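Local coordinates for protein terminase large subunit (Thermus phage G20c, PDB 5M1N) that serves as the ATP-driven motor that packages viral DNA into empty capsids and as the endonuclease that cuts the genome to start and end packaging, at residues 147-152 / 176-181. Sequence-based numbering, arbitrary orientation.
Sequences KTILDE and DDIVMS. With MN (manganese (II) ion), chain D.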
loop_
_atom_site.group_PDB
_atom_site.type_symbol
_atom_site.label_atom_id
_atom_site.label_comp_id
_atom_site.label_asym_id
_atom_site.label_seq_id
_atom_site.Cartn_x
_atom_site.Cartn_y
_atom_site.Cartn_z
ATOM N N LYS A 147 -0.359 -6.492 13.892
ATOM C CA LYS A 147 -1.590 -5.891 14.406
ATOM C C LYS A 147 -1.890 -4.489 13.855
ATOM O O LYS A 147 -3.045 -4.164 13.597
ATOM C CB LYS A 147 -1.576 -5.895 15.945
ATOM C CG LYS A 147 -2.322 -7.058 16.600
ATOM C CD LYS A 147 -1.989 -8.442 16.053
ATOM C CE LYS A 147 -3.114 -9.436 16.317
ATOM N NZ LYS A 147 -4.327 -9.163 15.489
ATOM N N THR A 148 -0.868 -3.662 13.656
ATOM C CA THR A 148 -1.096 -2.329 13.087
ATOM C C THR A 148 -1.727 -2.417 11.689
ATOM O O THR A 148 -2.677 -1.685 11.385
ATOM C CB THR A 148 0.196 -1.499 13.072
ATOM O OG1 THR A 148 0.705 -1.433 14.408
ATOM C CG2 THR A 148 -0.053 -0.081 12.567
ATOM N N ILE A 149 -1.200 -3.316 10.854
ATOM C CA ILE A 149 -1.740 -3.542 9.506
ATOM C C ILE A 149 -3.182 -4.041 9.574
ATOM O O ILE A 149 -4.080 -3.514 8.909
ATOM C CB ILE A 149 -0.886 -4.583 8.743
ATOM C CG1 ILE A 149 0.526 -4.038 8.467
ATOM C CG2 ILE A 149 -1.574 -5.006 7.446
ATOM C CD1 ILE A 149 1.474 -5.037 7.825
ATOM N N LEU A 150 -3.394 -5.085 10.364
ATOM C CA LEU A 150 -4.715 -5.693 10.454
ATOM C C LEU A 150 -5.738 -4.722 11.018
ATOM O O LEU A 150 -6.869 -4.680 10.550
ATOM C CB LEU A 150 -4.654 -6.977 11.288
ATOM C CG LEU A 150 -3.757 -8.074 10.695
ATOM C CD1 LEU A 150 -3.841 -9.309 11.561
ATOM C CD2 LEU A 150 -4.115 -8.433 9.259
ATOM N N ASP A 151 -5.325 -3.927 12.002
ATOM C CA ASP A 151 -6.211 -2.919 12.596
ATOM C C ASP A 151 -6.613 -1.838 11.597
ATOM O O ASP A 151 -7.772 -1.393 11.583
ATOM C CB ASP A 151 -5.558 -2.257 13.806
ATOM C CG ASP A 151 -5.526 -3.149 15.038
ATOM O OD1 ASP A 151 -6.187 -4.204 15.076
ATOM O OD2 ASP A 151 -4.825 -2.769 15.979
ATOM N N GLU A 152 -5.679 -1.429 10.742
ATOM C CA GLU A 152 -6.006 -0.407 9.757
ATOM C C GLU A 152 -7.028 -0.951 8.746
ATOM O O GLU A 152 -7.952 -0.226 8.340
ATOM C CB GLU A 152 -4.748 0.139 9.062
ATOM C CG GLU A 152 -4.705 1.643 9.043
ATOM C CD GLU A 152 -3.454 2.197 8.421
ATOM O OE1 GLU A 152 -3.427 2.150 7.188
ATOM O OE2 GLU A 152 -2.594 2.723 9.151
ATOM N N ASP A 176 -4.979 5.554 7.047
ATOM C CA ASP A 176 -5.250 4.529 6.036
ATOM C C ASP A 176 -4.101 4.326 5.064
ATOM O O ASP A 176 -4.297 3.765 4.001
ATOM C CB ASP A 176 -6.550 4.836 5.282
ATOM C CG ASP A 176 -6.460 6.081 4.443
ATOM O OD1 ASP A 176 -5.384 6.696 4.363
ATOM O OD2 ASP A 176 -7.490 6.469 3.858
ATOM N N ASP A 177 -2.900 4.730 5.445
ATOM C CA ASP A 177 -1.759 4.674 4.529
ATOM C C ASP A 177 -1.386 3.240 4.182
ATOM O O ASP A 177 -0.956 2.965 3.065
ATOM C CB ASP A 177 -0.571 5.414 5.126
ATOM C CG ASP A 177 -0.998 6.668 5.850
ATOM O OD1 ASP A 177 -1.415 7.644 5.172
ATOM O OD2 ASP A 177 -0.997 6.629 7.096
ATOM N N ILE A 178 -1.549 2.332 5.140
ATOM C CA ILE A 178 -1.289 0.917 4.893
ATOM C C ILE A 178 -2.325 0.374 3.915
ATOM O O ILE A 178 -1.984 -0.318 2.951
ATOM C CB ILE A 178 -1.273 0.083 6.193
ATOM C CG1 ILE A 178 -0.187 0.600 7.153
ATOM C CG2 ILE A 178 -1.065 -1.393 5.875
ATOM C CD1 ILE A 178 -0.240 -0.002 8.540
ATOM N N VAL A 179 -3.590 0.690 4.164
ATOM C CA VAL A 179 -4.668 0.255 3.276
ATOM C C VAL A 179 -4.390 0.709 1.843
ATOM O O VAL A 179 -4.487 -0.073 0.897
ATOM C CB VAL A 179 -6.031 0.809 3.737
ATOM C CG1 VAL A 179 -7.142 0.337 2.806
ATOM C CG2 VAL A 179 -6.334 0.390 5.174
ATOM N N MET A 180 -4.039 1.976 1.690
ATOM C CA MET A 180 -3.815 2.535 0.364
ATOM C C MET A 180 -2.585 1.945 -0.320
ATOM O O MET A 180 -2.631 1.648 -1.510
ATOM C CB MET A 180 -3.736 4.063 0.443
ATOM C CG MET A 180 -5.075 4.707 0.783
ATOM S SD MET A 180 -6.474 4.171 -0.223
ATOM C CE MET A 180 -5.889 4.516 -1.873
ATOM N N SER A 181 -1.499 1.771 0.428
ATOM C CA SER A 181 -0.304 1.136 -0.110
ATOM C C SER A 181 -0.593 -0.281 -0.604
ATOM O O SER A 181 -0.193 -0.653 -1.710
ATOM C CB SER A 181 0.796 1.149 0.948
ATOM O OG SER A 181 1.941 0.451 0.487
HETATM MN MN MN D . -1.395 8.376 3.196
HETATM O O HOH W 1 -0.400 4.186 8.401
HETATM O O HOH W 2 -3.373 7.471 2.713
HETATM O O HOH W 3 0.625 9.234 3.656
HETATM O O HOH W 4 -2.280 10.141 3.906
HETATM O O HOH W 5 -1.450 9.430 1.277
#
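E152 reaches across to the first turn of helix 177-186, where its OE1 accepts the backbone N-H of I178 at 2.8 Å (N to OE1). The bond is bent, 133° at the hydrogen, and uses the syn lone pair of OE1; a weak but straighter bond comes to the same oxygen from V179 N. Two first-turn amides thus converge on one buried carboxylate oxygen, and the helix N-terminus probably favours its negative charge. Beyond CG the chain of E152 is extended (chi2 177°), which lays the carboxylate along the I178 side chain, OE1 beside CB and OE2 3.7 Å from I178 CD1. Alongside these bonds, I178 packs crosswise on helix 147-154: its CG2 lies 4.0 Å from I149 CG2, and its CD1 meets the methyl of T148. V179 CG2 rests near the carbonyl oxygen of E152. The axes of the two segments run nearly perpendicular (83°), and the contact joins the last helix of the RNase H-like nuclease fold to helix 147-154, while R67 of strand 61-69 touches T148, E152 and I178. Water 1 donates to both E152 OE2 and D177 OD2, linking the glutamate to a metal ligand. D177 OD1 binds manganese at 2.1 Å, consistent with a catalytic magnesium site of the nuclease; D42 and four waters complete the coordination. One of these, water 2, also donates to second-shell D176 OD1 at 2.7 Å.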